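Local coordinates for putative heme binding protein (Tannerella forsythia, PDB 6EU8) that probably binds heme as a member of the HmuY-like family of bacterial lipoproteins, here in the apo form, at residues A[17-22]-A[72-76]; A[23-27]-A[37-41]; A[76-80]-A[135-140]; A[114-118]-A[128-132]; A[155-160]-A[171-177]. All coordinates share one frame; numbering follows the deposited sequence.

Contact 1: residues A[17-22]-A[72-76]; sequences IDATKY and AIHRF
Ile17 faces Ile73 with its side chain, CG1 lying 4.0 Å from Ile73 CD1. Asp18 turns outward; its OD1 accepts from Thr20 N, closing an Asx turn that bends the chain as strand 11-18 ends, and also from Thr20 OG1. Ala19 sets its methyl CB 3.6 Å from Ile73 CG2, and a small side chain suits a place where its CA is 4.9 Å from Arg75 CA. The carbonyl O of Ala19 also receives a weak bond from Arg75 N. The contact thus joins the end of strand 11-18, part of the large sheet, to the end of strand 71-74 in the four-stranded sheet. At Thr20, the carbonyl O accepts from Arg75 NH1 at 2.9 Å, the oxygen lying in the guanidinium plane. Lys21 O is linked through a water to Arg75 N. Arg75 lies over one face of the Tyr22 ring, its guanidinium stacked flat (planes 8° apart) and its CD 3.8 Å from the ring centroid; bends at chi2 and chi3 fold the arginine over that face. His74 NE2 donates to Tyr22 O at 2.8 Å in the imidazole plane, while His74 ND1 is held by Asp77. Arg75 NH2 also binds a malonate ion.

Contact 2: residues A[23-27]-A[37-41]; sequences EMWTY and THRDF
Thr37, Tyr27 and Trp25 bury the most surface where strands 24-28 and 35-39 pair as an antiparallel hairpin. Thr37 faces Thr26 in a non-hydrogen-bonded pair, and their hydroxyls, OG1 to OG1, hydrogen-bond at 3.0 Å; Thr37 CG2 lies 3.9 Å from Met24 CB. Threonine suits the strand, with one polar branch and one for packing. Trp25 and His38 form the hydrogen-bonded pair, Trp25 N to His38 O at 3.0 Å with the reverse bond of equal length. The indole N-H needs an acceptor in its plane, and Asp40 supplies it: NE1 donates to OD2 at 3.0 Å, on the anti lone pair. Asp40 CG stands anti to its backbone N (chi1 177°), bringing the carboxylate alongside the indole. Asp40 OD1 is taken by Ser42 and Trp44, which fixes both oxygens, while Asp40 N binds Glu23 O at 2.9 Å. Tyr27 crosses His38 at about a right angle, its CD1 4.1 Å from His38 CD2 at the imidazole edge. Its hydroxyl reaches Phe41 CE2 at 3.5 Å and shares a water with His38 O. Strand 35-39 is outermost in the four-stranded sheet; strand 24-28 lies inside it, bordered on its other side by strand 71-74.

Contact 3: residues A[76-80]-A[135-140]; sequences FDIRT and KVNPVL
A single direct backbone hydrogen bond joins Ile78 to Asn137, from Asn137 N to Ile78 O at 2.9 Å and in the carbonyl plane. A water adds a second link, accepting from Ile78 N and donating to Asn137 O. The asparagine side chain also shapes its own segment: OD1 accepts Leu140 N at 3.0 Å on a lone pair, an Asx motif that curls the chain after strand 127-136. CG stands anti to the backbone N (chi1 -169°), which brings OD1 to the amide of Leu140, and ND2 is held by Asp107 and Lys105 O. Strand 77-80, at the edge of the four-stranded sheet, here meets the end of strand 127-136 of the large antiparallel sheet, so the bonds tie the two sheets together near the centre of the chain. Apolar packing comes from Ile78 and Thr80, which reach Leu140 at about right angles. CD1 of the leucine touches Ile78 CG2 at 3.8 Å and Thr80 CG2 at 3.9 Å, while the threonine hydroxyl is engaged by Asp107 and Gly83. Among the charged side chains, the aliphatic part of Lys135 lies over one face of the Arg79 guanidinium, CD 3.7 Å from NH2. Lysine methylenes can cover that flat group although NH2 and NZ carry like charges 4.6 Å apart. Arg79 NH1 forms a salt bridge with Glu62, which would offset the repulsion, and NE binds Thr80 O.

Contact 4: residues A[114-118]-A[128-132]; sequences MLVGF and FTVAG
A classic beta bulge marks this antiparallel pairing of strand 115-117 with strand 127-136: Val116 and Gly117 together face Thr129. Thr129 O accepts from Val116 N at 2.9 Å and, weakly, from Gly117 N at 3.2 Å, so a single carbonyl serves two successive amides. Past the bulge the pairing resumes, Thr129 N binding Gly117 O at 3.0 Å, and before it Ala131 N binds Met114 O at 2.9 Å. Gly117, without a side chain, leaves room for CB of Thr129 on the same face. The extra residue shifts the register by one, and the chain turns a corner at Val116, between the non-hydrogen-bonded pair Leu115-Val130 and the hydrogen-bonded pair Gly117-Thr129. Both strands belong to the large antiparallel sheet, and helix 120-124 lies in the connection between them. The side chains part to the two sides of the pairing. The two branches of Val116 let one residue touch both Thr129 and Ala131: CG2 meets the methyl CG2 of Thr129 at 3.7 Å, and CG1 meets CB of Ala131 at 4.0 Å. Ala131 is small enough to admit this valine, as well as CE of Met114, which curls back at chi3 (75°). On the other side Leu115 crosses Phe128 at about a right angle, CD2 lying 3.9 Å from CD1 of the ring. Phe128 CG sits between its backbone N and carbonyl carbon (chi1 56°), which sets the ring beside Leu115. A water bridges Met114 N and Ala131 O, continuing the polar link beyond the last direct bond. Trp44 of strand 44-48 also packs on Val116.

Contact 5: residues A[155-160]-A[171-177]; sequences LSKSVF and KIKFTDA
Lys173 NZ donates to Lys157 O at 2.8 Å, carrying a side chain from strand 169-178 across to the loop at 155-160. Its CG stands anti to the backbone N (chi1 -176°), and bends at chi2 and chi4 bring the ammonium to the carbonyl, 27° out of the carbonyl plane. NZ also binds Thr91 O, and Thr91 OG1 bonds to the same Lys157 carbonyl, so the loop is gripped by a small polar network; a lysine is long enough to span this gap. Where strand 160-163 begins, Phe160 and Ile172 form an antiparallel hydrogen-bonded pair, with Phe160 N to Ile172 O at 2.9 Å and Ile172 N to Phe160 O at 2.8 Å. Where the backbones separate, two waters fill in for direct bonds. One donates to both Ser156 O and Phe174 O; the other donates to Ser158 O and accepts from Phe174 N. The loop bends there through an ST turn, Ser156 OG accepting from Ser158 N at 3.0 Å, a role suited to a short hydroxyl side chain. Packing lies around these bonds. Phe160 and Phe174 cross at about a right angle, CD1 of the former approaching the edge of the latter ring at CE1, 4.2 Å away. Val159 straddles the lysines, CG1 near Lys171 CB and CG2 near Lys173 CD. At the far end Leu155 lays CD2 against Thr175 C at 3.5 Å and CD1 against the methyl of Ala177. The whole is an antiparallel beta pairing of strands 160-163 and 169-178 in the large sheet, opening into a water-bridged loop.

Overall arrangement
Contacts 1, 2 and 3 share the four-stranded sheet: Ile73 O of contact 1 lies 2.9 Å from Thr26 N of contact 2, and Ala72 O lies 2.9 Å from Arg79 N of contact 3. Contact 3 meets contact 1 at the common residue Phe76, whose ring also touches Ala177 of contact 5. Strand 127-136 serves both contacts 3 and 4. Met114 of contact 4 packs on Trp25, Asp40, His74 and Asp77, so it reaches contacts 1, 2 and 3 at once. Contacts 4 and 5 are far apart, their centres about 26 Å from each other. The malonate, probably from the crystallisation liquor, sits at contact 1, its nearest atom about 3 Å from the Arg75 side chain; no heme is present.

Contact 1: residues A[17-22]-A[72-76]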
# COMPACT_ATOMS: atom_id res chain seq x y z
N ILE A 17 8.29 2.80 -6.12
CA ILE A 17 8.49 2.77 -4.66
C ILE A 17 9.25 1.50 -4.23
O ILE A 17 8.84 0.37 -4.53
CB ILE A 17 7.13 2.83 -3.89
CG1 ILE A 17 6.29 4.05 -4.31
CG2 ILE A 17 7.34 2.75 -2.38
CD1 ILE A 17 6.91 5.39 -3.99
N ASP A 18 10.33 1.68 -3.48
CA ASP A 18 11.05 0.56 -2.88
C ASP A 18 10.37 0.13 -1.58
O ASP A 18 10.66 0.69 -0.51
CB ASP A 18 12.52 0.93 -2.64
CG ASP A 18 13.32 -0.19 -2.02
OD1 ASP A 18 12.78 -1.26 -1.66
OD2 ASP A 18 14.55 0.02 -1.85
N ALA A 19 9.48 -0.85 -1.69
CA ALA A 19 8.76 -1.43 -0.54
C ALA A 19 9.28 -2.83 -0.21
O ALA A 19 8.55 -3.67 0.29
CB ALA A 19 7.25 -1.44 -0.82
N THR A 20 10.58 -3.07 -0.45
CA THR A 20 11.15 -4.40 -0.22
C THR A 20 11.26 -4.83 1.25
O THR A 20 11.25 -6.02 1.54
CB THR A 20 12.57 -4.52 -0.87
OG1 THR A 20 13.44 -3.52 -0.33
CG2 THR A 20 12.46 -4.43 -2.37
N LYS A 21 11.38 -3.88 2.18
CA LYS A 21 11.61 -4.21 3.60
C LYS A 21 10.31 -4.53 4.35
O LYS A 21 9.36 -3.72 4.32
CB LYS A 21 12.34 -3.07 4.30
CG LYS A 21 13.74 -2.84 3.72
CD LYS A 21 14.68 -2.04 4.59
CE LYS A 21 16.11 -2.23 4.09
NZ LYS A 21 17.13 -1.37 4.75
N TYR A 22 10.28 -5.66 5.05
CA TYR A 22 9.12 -6.02 5.90
C TYR A 22 8.86 -5.02 7.08
O TYR A 22 7.71 -4.90 7.55
CB TYR A 22 9.25 -7.48 6.39
CG TYR A 22 9.06 -8.52 5.29
CD1 TYR A 22 7.83 -9.02 4.95
CD2 TYR A 22 10.18 -9.02 4.60
CE1 TYR A 22 7.65 -9.95 3.94
CE2 TYR A 22 10.02 -9.96 3.60
CZ TYR A 22 8.77 -10.43 3.27
OH TYR A 22 8.60 -11.37 2.25
N ALA A 72 -0.07 4.59 1.19
CA ALA A 72 1.17 4.03 1.77
C ALA A 72 1.30 2.56 1.42
O ALA A 72 0.29 1.85 1.29
CB ALA A 72 1.21 4.23 3.26
N ILE A 73 2.55 2.13 1.25
CA ILE A 73 2.88 0.82 0.70
C ILE A 73 3.87 0.10 1.65
O ILE A 73 4.88 0.67 2.08
CB ILE A 73 3.48 0.96 -0.73
CG1 ILE A 73 2.52 1.75 -1.66
CG2 ILE A 73 3.79 -0.43 -1.33
CD1 ILE A 73 3.07 1.94 -3.06
N HIS A 74 3.54 -1.17 1.98
CA HIS A 74 4.40 -2.08 2.75
C HIS A 74 4.40 -3.39 1.98
O HIS A 74 3.38 -4.02 1.90
CB HIS A 74 3.84 -2.30 4.16
CG HIS A 74 4.35 -3.56 4.84
ND1 HIS A 74 3.75 -4.79 4.68
CD2 HIS A 74 5.39 -3.75 5.70
CE1 HIS A 74 4.40 -5.69 5.39
NE2 HIS A 74 5.39 -5.08 6.02
N ARG A 75 5.56 -3.82 1.44
CA ARG A 75 5.56 -4.98 0.54
C ARG A 75 4.45 -4.81 -0.51
O ARG A 75 4.51 -3.81 -1.22
CB ARG A 75 5.47 -6.28 1.34
CG ARG A 75 6.63 -6.54 2.31
CD ARG A 75 7.96 -6.97 1.65
NE ARG A 75 7.79 -8.09 0.73
CZ ARG A 75 8.77 -8.65 0.00
NH1 ARG A 75 10.00 -8.20 0.08
NH2 ARG A 75 8.49 -9.65 -0.83
N PHE A 76 3.49 -5.73 -0.65
CA PHE A 76 2.39 -5.55 -1.62
C PHE A 76 1.09 -5.08 -0.96
O PHE A 76 0.03 -5.00 -1.62
CB PHE A 76 2.16 -6.82 -2.47
CG PHE A 76 3.34 -7.22 -3.35
CD1 PHE A 76 4.29 -6.30 -3.83
CD2 PHE A 76 3.49 -8.56 -3.70
CE1 PHE A 76 5.33 -6.70 -4.64
CE2 PHE A 76 4.56 -8.96 -4.52
CZ PHE A 76 5.45 -8.05 -4.98
O HOH W 1 7.75 -1.95 2.82

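Contact 2: residues A[23-27]-A[37-41]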
# COMPACT_ATOMS: atom_id res chain seq x y z
N GLU A 23 9.90 -4.34 7.53
CA GLU A 23 9.79 -3.41 8.67
C GLU A 23 9.12 -2.09 8.36
O GLU A 23 8.75 -1.39 9.32
CB GLU A 23 11.18 -3.09 9.28
CG GLU A 23 11.96 -4.33 9.76
CD GLU A 23 12.90 -4.92 8.71
OE1 GLU A 23 12.71 -4.75 7.47
OE2 GLU A 23 13.85 -5.60 9.16
N MET A 24 9.00 -1.70 7.07
CA MET A 24 8.75 -0.33 6.68
C MET A 24 7.42 -0.08 5.96
O MET A 24 6.88 -0.97 5.30
CB MET A 24 9.86 0.17 5.74
CG MET A 24 11.30 0.06 6.20
SD MET A 24 11.58 1.11 7.64
CE MET A 24 13.18 0.55 8.22
N TRP A 25 6.93 1.15 6.11
CA TRP A 25 5.92 1.73 5.22
C TRP A 25 6.53 2.91 4.46
O TRP A 25 7.27 3.69 5.04
CB TRP A 25 4.74 2.25 6.02
CG TRP A 25 3.83 1.22 6.64
CD1 TRP A 25 3.90 0.73 7.89
CD2 TRP A 25 2.68 0.62 6.04
NE1 TRP A 25 2.88 -0.18 8.11
CE2 TRP A 25 2.12 -0.25 6.98
CE3 TRP A 25 2.08 0.72 4.77
CZ2 TRP A 25 0.96 -0.97 6.72
CZ3 TRP A 25 0.97 -0.03 4.52
CH2 TRP A 25 0.42 -0.86 5.48
N THR A 26 6.15 3.09 3.19
CA THR A 26 6.48 4.31 2.42
C THR A 26 5.19 5.09 2.17
O THR A 26 4.26 4.58 1.52
CB THR A 26 7.23 3.97 1.12
OG1 THR A 26 8.45 3.30 1.47
CG2 THR A 26 7.60 5.23 0.34
N TYR A 27 5.13 6.33 2.70
CA TYR A 27 3.97 7.23 2.59
C TYR A 27 4.14 8.13 1.36
O TYR A 27 5.21 8.69 1.16
CB TYR A 27 3.83 8.06 3.91
CG TYR A 27 3.70 7.18 5.15
CD1 TYR A 27 4.82 6.71 5.85
CD2 TYR A 27 2.45 6.76 5.60
CE1 TYR A 27 4.69 5.87 6.96
CE2 TYR A 27 2.31 5.91 6.70
CZ TYR A 27 3.44 5.47 7.38
OH TYR A 27 3.32 4.62 8.49
N THR A 37 9.75 7.30 4.23
CA THR A 37 9.77 5.92 4.66
C THR A 37 10.00 5.87 6.19
O THR A 37 10.96 6.48 6.69
CB THR A 37 10.83 5.10 3.90
OG1 THR A 37 10.55 5.14 2.48
CG2 THR A 37 10.88 3.65 4.35
N HIS A 38 9.15 5.15 6.93
CA HIS A 38 9.30 5.00 8.39
C HIS A 38 8.99 3.57 8.82
O HIS A 38 8.12 2.91 8.23
CB HIS A 38 8.33 5.88 9.16
CG HIS A 38 8.50 7.34 8.91
ND1 HIS A 38 9.38 8.11 9.64
CD2 HIS A 38 7.93 8.17 8.01
CE1 HIS A 38 9.32 9.36 9.21
NE2 HIS A 38 8.45 9.43 8.22
N ARG A 39 9.69 3.09 9.84
CA ARG A 39 9.42 1.81 10.47
C ARG A 39 7.98 1.78 11.02
O ARG A 39 7.51 2.77 11.60
CB ARG A 39 10.42 1.57 11.62
CG ARG A 39 10.28 0.26 12.38
CD ARG A 39 11.32 0.17 13.51
NE ARG A 39 11.24 -1.03 14.35
CZ ARG A 39 10.34 -1.25 15.29
NH1 ARG A 39 9.40 -0.36 15.51
NH2 ARG A 39 10.36 -2.38 16.00
N ASP A 40 7.27 0.68 10.79
CA ASP A 40 5.91 0.46 11.32
C ASP A 40 5.83 0.85 12.80
O ASP A 40 6.73 0.49 13.57
CB ASP A 40 5.47 -0.99 11.05
CG ASP A 40 4.11 -1.33 11.62
OD1 ASP A 40 4.04 -1.57 12.84
OD2 ASP A 40 3.12 -1.36 10.84
N PHE A 41 4.76 1.57 13.18
CA PHE A 41 4.59 2.18 14.53
C PHE A 41 3.84 1.33 15.58
O PHE A 41 3.65 1.79 16.72
CB PHE A 41 3.88 3.58 14.41
CG PHE A 41 4.57 4.56 13.47
CD1 PHE A 41 5.87 4.99 13.72
CD2 PHE A 41 3.94 5.04 12.34
CE1 PHE A 41 6.50 5.89 12.87
CE2 PHE A 41 4.58 5.92 11.46
CZ PHE A 41 5.88 6.33 11.73
O HOH W 2 5.59 3.45 9.48

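Contact 3: residues A[76-80]-A[135-140]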
# COMPACT_ATOMS: atom_id res chain seq x y z
N PHE A 76 3.49 -5.73 -0.65
CA PHE A 76 2.39 -5.55 -1.62
C PHE A 76 1.09 -5.08 -0.96
O PHE A 76 0.03 -5.00 -1.62
CB PHE A 76 2.16 -6.82 -2.47
CG PHE A 76 3.34 -7.22 -3.35
CD1 PHE A 76 4.29 -6.30 -3.83
CD2 PHE A 76 3.49 -8.56 -3.70
CE1 PHE A 76 5.33 -6.70 -4.64
CE2 PHE A 76 4.56 -8.96 -4.52
CZ PHE A 76 5.45 -8.05 -4.98
N ASP A 77 1.17 -4.79 0.34
CA ASP A 77 0.03 -4.19 1.09
C ASP A 77 -0.07 -2.69 0.78
O ASP A 77 0.93 -1.96 0.83
CB ASP A 77 0.25 -4.34 2.58
CG ASP A 77 0.49 -5.76 3.01
OD1 ASP A 77 -0.42 -6.60 2.82
OD2 ASP A 77 1.57 -6.06 3.57
N ILE A 78 -1.29 -2.23 0.49
CA ILE A 78 -1.56 -0.82 0.14
C ILE A 78 -2.64 -0.31 1.07
O ILE A 78 -3.70 -0.98 1.24
CB ILE A 78 -2.11 -0.64 -1.30
CG1 ILE A 78 -1.36 -1.50 -2.30
CG2 ILE A 78 -2.06 0.84 -1.70
CD1 ILE A 78 0.05 -1.12 -2.50
N ARG A 79 -2.38 0.82 1.73
CA ARG A 79 -3.42 1.51 2.52
C ARG A 79 -3.58 2.95 2.04
O ARG A 79 -2.79 3.45 1.24
CB ARG A 79 -3.12 1.49 4.02
CG ARG A 79 -1.93 2.35 4.42
CD ARG A 79 -1.84 2.58 5.91
NE ARG A 79 -2.90 3.48 6.37
CZ ARG A 79 -2.85 4.18 7.50
NH1 ARG A 79 -1.81 4.12 8.32
NH2 ARG A 79 -3.89 5.00 7.78
N THR A 80 -4.62 3.60 2.58
CA THR A 80 -4.89 5.01 2.31
C THR A 80 -4.81 5.81 3.61
O THR A 80 -4.74 5.25 4.71
CB THR A 80 -6.30 5.18 1.69
OG1 THR A 80 -7.33 4.90 2.66
CG2 THR A 80 -6.47 4.31 0.46
N LYS A 135 -3.32 -1.25 9.26
CA LYS A 135 -4.42 -0.85 8.37
C LYS A 135 -4.03 -1.16 6.93
O LYS A 135 -2.93 -0.80 6.49
CB LYS A 135 -4.73 0.66 8.51
CG LYS A 135 -5.26 1.04 9.88
CD LYS A 135 -5.48 2.55 10.03
CE LYS A 135 -6.04 2.89 11.40
NZ LYS A 135 -5.34 4.05 12.02
N VAL A 136 -4.94 -1.81 6.19
CA VAL A 136 -4.76 -2.18 4.79
C VAL A 136 -6.10 -1.96 4.06
O VAL A 136 -7.16 -2.19 4.64
CB VAL A 136 -4.28 -3.65 4.61
CG1 VAL A 136 -2.94 -3.85 5.32
CG2 VAL A 136 -5.30 -4.67 5.14
N ASN A 137 -6.05 -1.60 2.80
CA ASN A 137 -7.29 -1.44 2.02
C ASN A 137 -7.63 -2.74 1.29
O ASN A 137 -6.78 -3.25 0.53
CB ASN A 137 -7.16 -0.30 1.02
CG ASN A 137 -8.51 0.04 0.41
OD1 ASN A 137 -8.94 -0.55 -0.55
ND2 ASN A 137 -9.21 0.96 1.06
N PRO A 138 -8.84 -3.31 1.53
CA PRO A 138 -9.17 -4.62 0.96
C PRO A 138 -9.45 -4.61 -0.55
O PRO A 138 -9.40 -5.67 -1.18
CB PRO A 138 -10.42 -5.03 1.75
CG PRO A 138 -11.05 -3.74 2.11
CD PRO A 138 -9.93 -2.79 2.37
N VAL A 139 -9.78 -3.44 -1.13
CA VAL A 139 -9.92 -3.29 -2.57
C VAL A 139 -8.53 -3.16 -3.23
O VAL A 139 -8.20 -3.91 -4.15
CB VAL A 139 -10.86 -2.09 -2.95
CG1 VAL A 139 -10.78 -1.75 -4.44
CG2 VAL A 139 -12.31 -2.42 -2.53
N LEU A 140 -7.69 -2.26 -2.72
CA LEU A 140 -6.37 -2.08 -3.33
C LEU A 140 -5.51 -3.33 -3.23
O LEU A 140 -4.67 -3.52 -4.08
CB LEU A 140 -5.67 -0.85 -2.77
CG LEU A 140 -6.38 0.48 -3.07
CD1 LEU A 140 -5.78 1.63 -2.26
CD2 LEU A 140 -6.37 0.78 -4.56
O HOH W 3 -3.63 -4.06 0.56

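Contact 4: residues A[114-118]-A[128-132]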
# COMPACT_ATOMS: atom_id res chain seq x y z
N MET A 114 -0.04 -8.86 9.70
CA MET A 114 0.89 -8.32 8.70
C MET A 114 2.36 -8.57 9.06
O MET A 114 2.79 -8.21 10.16
CB MET A 114 0.67 -6.83 8.48
CG MET A 114 1.41 -6.25 7.27
SD MET A 114 1.33 -4.44 7.11
CE MET A 114 2.46 -3.97 8.37
N LEU A 115 3.12 -9.21 8.16
CA LEU A 115 4.51 -9.53 8.46
C LEU A 115 5.42 -8.32 8.55
O LEU A 115 5.50 -7.52 7.60
CB LEU A 115 5.12 -10.45 7.38
CG LEU A 115 4.89 -11.94 7.47
CD1 LEU A 115 5.45 -12.60 6.21
CD2 LEU A 115 5.58 -12.51 8.69
N VAL A 116 6.14 -8.21 9.67
CA VAL A 116 7.19 -7.21 9.83
C VAL A 116 8.62 -7.77 10.06
O VAL A 116 9.57 -7.01 10.10
CB VAL A 116 6.83 -6.18 10.95
CG1 VAL A 116 5.59 -5.38 10.58
CG2 VAL A 116 6.64 -6.87 12.30
N GLY A 117 8.72 -9.10 10.12
CA GLY A 117 10.03 -9.78 10.31
C GLY A 117 9.87 -11.22 9.82
O GLY A 117 9.05 -11.98 10.35
N PHE A 118 10.66 -11.56 8.80
CA PHE A 118 10.56 -12.86 8.13
C PHE A 118 11.91 -13.31 7.56
O PHE A 118 12.51 -12.59 6.75
CB PHE A 118 9.54 -12.75 7.00
CG PHE A 118 9.45 -13.99 6.15
CD1 PHE A 118 9.08 -15.20 6.73
CD2 PHE A 118 9.75 -13.95 4.79
CE1 PHE A 118 9.01 -16.36 5.96
CE2 PHE A 118 9.66 -15.10 4.02
CZ PHE A 118 9.30 -16.31 4.61
N PHE A 128 8.18 -16.05 13.58
CA PHE A 128 8.13 -14.89 12.68
C PHE A 128 7.47 -13.73 13.45
O PHE A 128 6.91 -13.97 14.52
CB PHE A 128 7.37 -15.17 11.39
CG PHE A 128 5.97 -15.67 11.58
CD1 PHE A 128 4.89 -14.79 11.75
CD2 PHE A 128 5.69 -17.06 11.58
CE1 PHE A 128 3.61 -15.27 11.97
CE2 PHE A 128 4.40 -17.53 11.78
CZ PHE A 128 3.35 -16.64 11.96
N THR A 129 7.60 -12.50 12.94
CA THR A 129 7.11 -11.29 13.66
C THR A 129 6.02 -10.59 12.87
O THR A 129 6.16 -10.35 11.66
CB THR A 129 8.27 -10.33 13.93
OG1 THR A 129 9.36 -11.07 14.52
CG2 THR A 129 7.87 -9.20 14.93
N VAL A 130 4.94 -10.23 13.56
CA VAL A 130 3.78 -9.50 12.96
C VAL A 130 3.51 -8.16 13.67
O VAL A 130 3.81 -7.98 14.84
CB VAL A 130 2.51 -10.34 12.97
CG1 VAL A 130 2.65 -11.55 12.02
CG2 VAL A 130 2.16 -10.84 14.36
N ALA A 131 2.89 -7.24 12.93
CA ALA A 131 2.41 -5.96 13.49
C ALA A 131 1.23 -6.23 14.41
O ALA A 131 0.30 -6.92 14.05
CB ALA A 131 2.01 -5.05 12.36
N GLY A 132 1.25 -5.67 15.63
CA GLY A 132 0.10 -5.87 16.54
C GLY A 132 -1.22 -5.41 15.94
O GLY A 132 -2.25 -6.08 16.07
O HOH W 4 -1.30 -7.07 11.77

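Contact 5: residues A[155-160]-A[171-177]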
# COMPACT_ATOMS: atom_id res chain seq x y z
N LEU A 155 -0.25 -9.32 -12.03
CA LEU A 155 -0.92 -8.04 -11.68
C LEU A 155 -2.28 -7.92 -12.34
O LEU A 155 -2.48 -8.41 -13.47
CB LEU A 155 -0.07 -6.83 -12.09
CG LEU A 155 1.11 -6.37 -11.24
CD1 LEU A 155 2.17 -7.46 -11.14
CD2 LEU A 155 1.72 -5.09 -11.82
N SER A 156 -3.22 -7.29 -11.65
CA SER A 156 -4.50 -6.92 -12.23
C SER A 156 -4.27 -5.86 -13.30
O SER A 156 -3.38 -5.03 -13.18
CB SER A 156 -5.42 -6.32 -11.15
OG SER A 156 -6.62 -5.79 -11.70
N LYS A 157 -5.11 -5.88 -14.33
CA LYS A 157 -5.10 -4.85 -15.38
C LYS A 157 -6.13 -3.74 -15.11
O LYS A 157 -6.30 -2.86 -15.98
CB LYS A 157 -5.37 -5.50 -16.73
CG LYS A 157 -4.35 -6.53 -17.15
CD LYS A 157 -3.03 -5.86 -17.43
CE LYS A 157 -2.23 -6.49 -18.56
NZ LYS A 157 -1.36 -7.60 -18.09
N SER A 158 -6.82 -3.77 -13.96
CA SER A 158 -7.87 -2.79 -13.63
C SER A 158 -7.31 -1.41 -13.26
O SER A 158 -6.26 -1.28 -12.62
CB SER A 158 -8.76 -3.28 -12.50
OG SER A 158 -9.34 -4.56 -12.79
N VAL A 159 -8.04 -0.37 -13.68
CA VAL A 159 -7.86 0.99 -13.13
C VAL A 159 -8.63 1.07 -11.81
O VAL A 159 -9.84 0.80 -11.76
CB VAL A 159 -8.39 2.09 -14.11
CG1 VAL A 159 -8.30 3.49 -13.50
CG2 VAL A 159 -7.56 2.09 -15.39
N PHE A 160 -7.92 1.44 -10.73
CA PHE A 160 -8.51 1.74 -9.43
C PHE A 160 -8.82 3.24 -9.30
O PHE A 160 -8.13 4.07 -9.89
CB PHE A 160 -7.59 1.29 -8.25
CG PHE A 160 -7.34 -0.20 -8.20
CD1 PHE A 160 -6.33 -0.77 -8.96
CD2 PHE A 160 -8.10 -1.01 -7.39
CE1 PHE A 160 -6.11 -2.16 -8.96
CE2 PHE A 160 -7.87 -2.39 -7.36
CZ PHE A 160 -6.87 -2.97 -8.14
N LYS A 171 -7.10 8.24 -10.17
CA LYS A 171 -7.11 7.00 -10.95
C LYS A 171 -5.72 6.43 -10.91
O LYS A 171 -4.74 7.14 -11.19
CB LYS A 171 -7.48 7.31 -12.41
CG LYS A 171 -8.79 8.07 -12.59
CD LYS A 171 -8.95 8.44 -14.06
CE LYS A 171 -9.79 9.69 -14.27
NZ LYS A 171 -9.78 10.00 -15.73
N ILE A 172 -5.60 5.14 -10.57
CA ILE A 172 -4.30 4.48 -10.42
C ILE A 172 -4.26 3.15 -11.20
O ILE A 172 -5.20 2.36 -11.10
CB ILE A 172 -4.01 4.19 -8.91
CG1 ILE A 172 -4.07 5.48 -8.05
CG2 ILE A 172 -2.65 3.51 -8.78
CD1 ILE A 172 -3.89 5.27 -6.54
N LYS A 173 -3.22 2.97 -12.01
CA LYS A 173 -2.96 1.70 -12.70
C LYS A 173 -1.57 1.23 -12.31
O LYS A 173 -0.56 1.88 -12.61
CB LYS A 173 -3.06 1.86 -14.22
CG LYS A 173 -2.90 0.53 -14.97
CD LYS A 173 -3.83 0.40 -16.17
CE LYS A 173 -3.40 -0.74 -17.09
NZ LYS A 173 -4.56 -1.48 -17.68
N PHE A 174 -1.48 0.07 -11.64
CA PHE A 174 -0.20 -0.51 -11.24
C PHE A 174 0.42 -1.18 -12.45
O PHE A 174 -0.30 -1.79 -13.24
CB PHE A 174 -0.34 -1.49 -10.07
CG PHE A 174 -0.77 -0.84 -8.78
CD1 PHE A 174 -2.12 -0.66 -8.50
CD2 PHE A 174 0.18 -0.39 -7.85
CE1 PHE A 174 -2.54 -0.04 -7.33
CE2 PHE A 174 -0.24 0.24 -6.68
CZ PHE A 174 -1.60 0.39 -6.42
N THR A 175 1.72 -0.99 -12.63
CA THR A 175 2.42 -1.50 -13.81
C THR A 175 3.47 -2.56 -13.51
O THR A 175 3.74 -3.40 -14.38
CB THR A 175 3.08 -0.36 -14.62
OG1 THR A 175 4.08 0.32 -13.85
CG2 THR A 175 2.02 0.62 -15.11
N ASP A 176 4.09 -2.52 -12.33
CA ASP A 176 5.16 -3.46 -11.97
C ASP A 176 5.18 -3.75 -10.47
O ASP A 176 4.91 -2.86 -9.64
CB ASP A 176 6.55 -2.94 -12.40
CG ASP A 176 6.63 -2.53 -13.89
OD1 ASP A 176 6.31 -1.36 -14.23
OD2 ASP A 176 7.08 -3.38 -14.73
N ALA A 177 5.54 -4.99 -10.13
CA ALA A 177 5.78 -5.42 -8.73
C ALA A 177 7.22 -5.87 -8.46
O ALA A 177 7.56 -6.18 -7.30
CB ALA A 177 4.84 -6.53 -8.38
O HOH W 5 -1.30 -3.86 -14.74
O HOH W 6 -3.69 -1.70 -11.49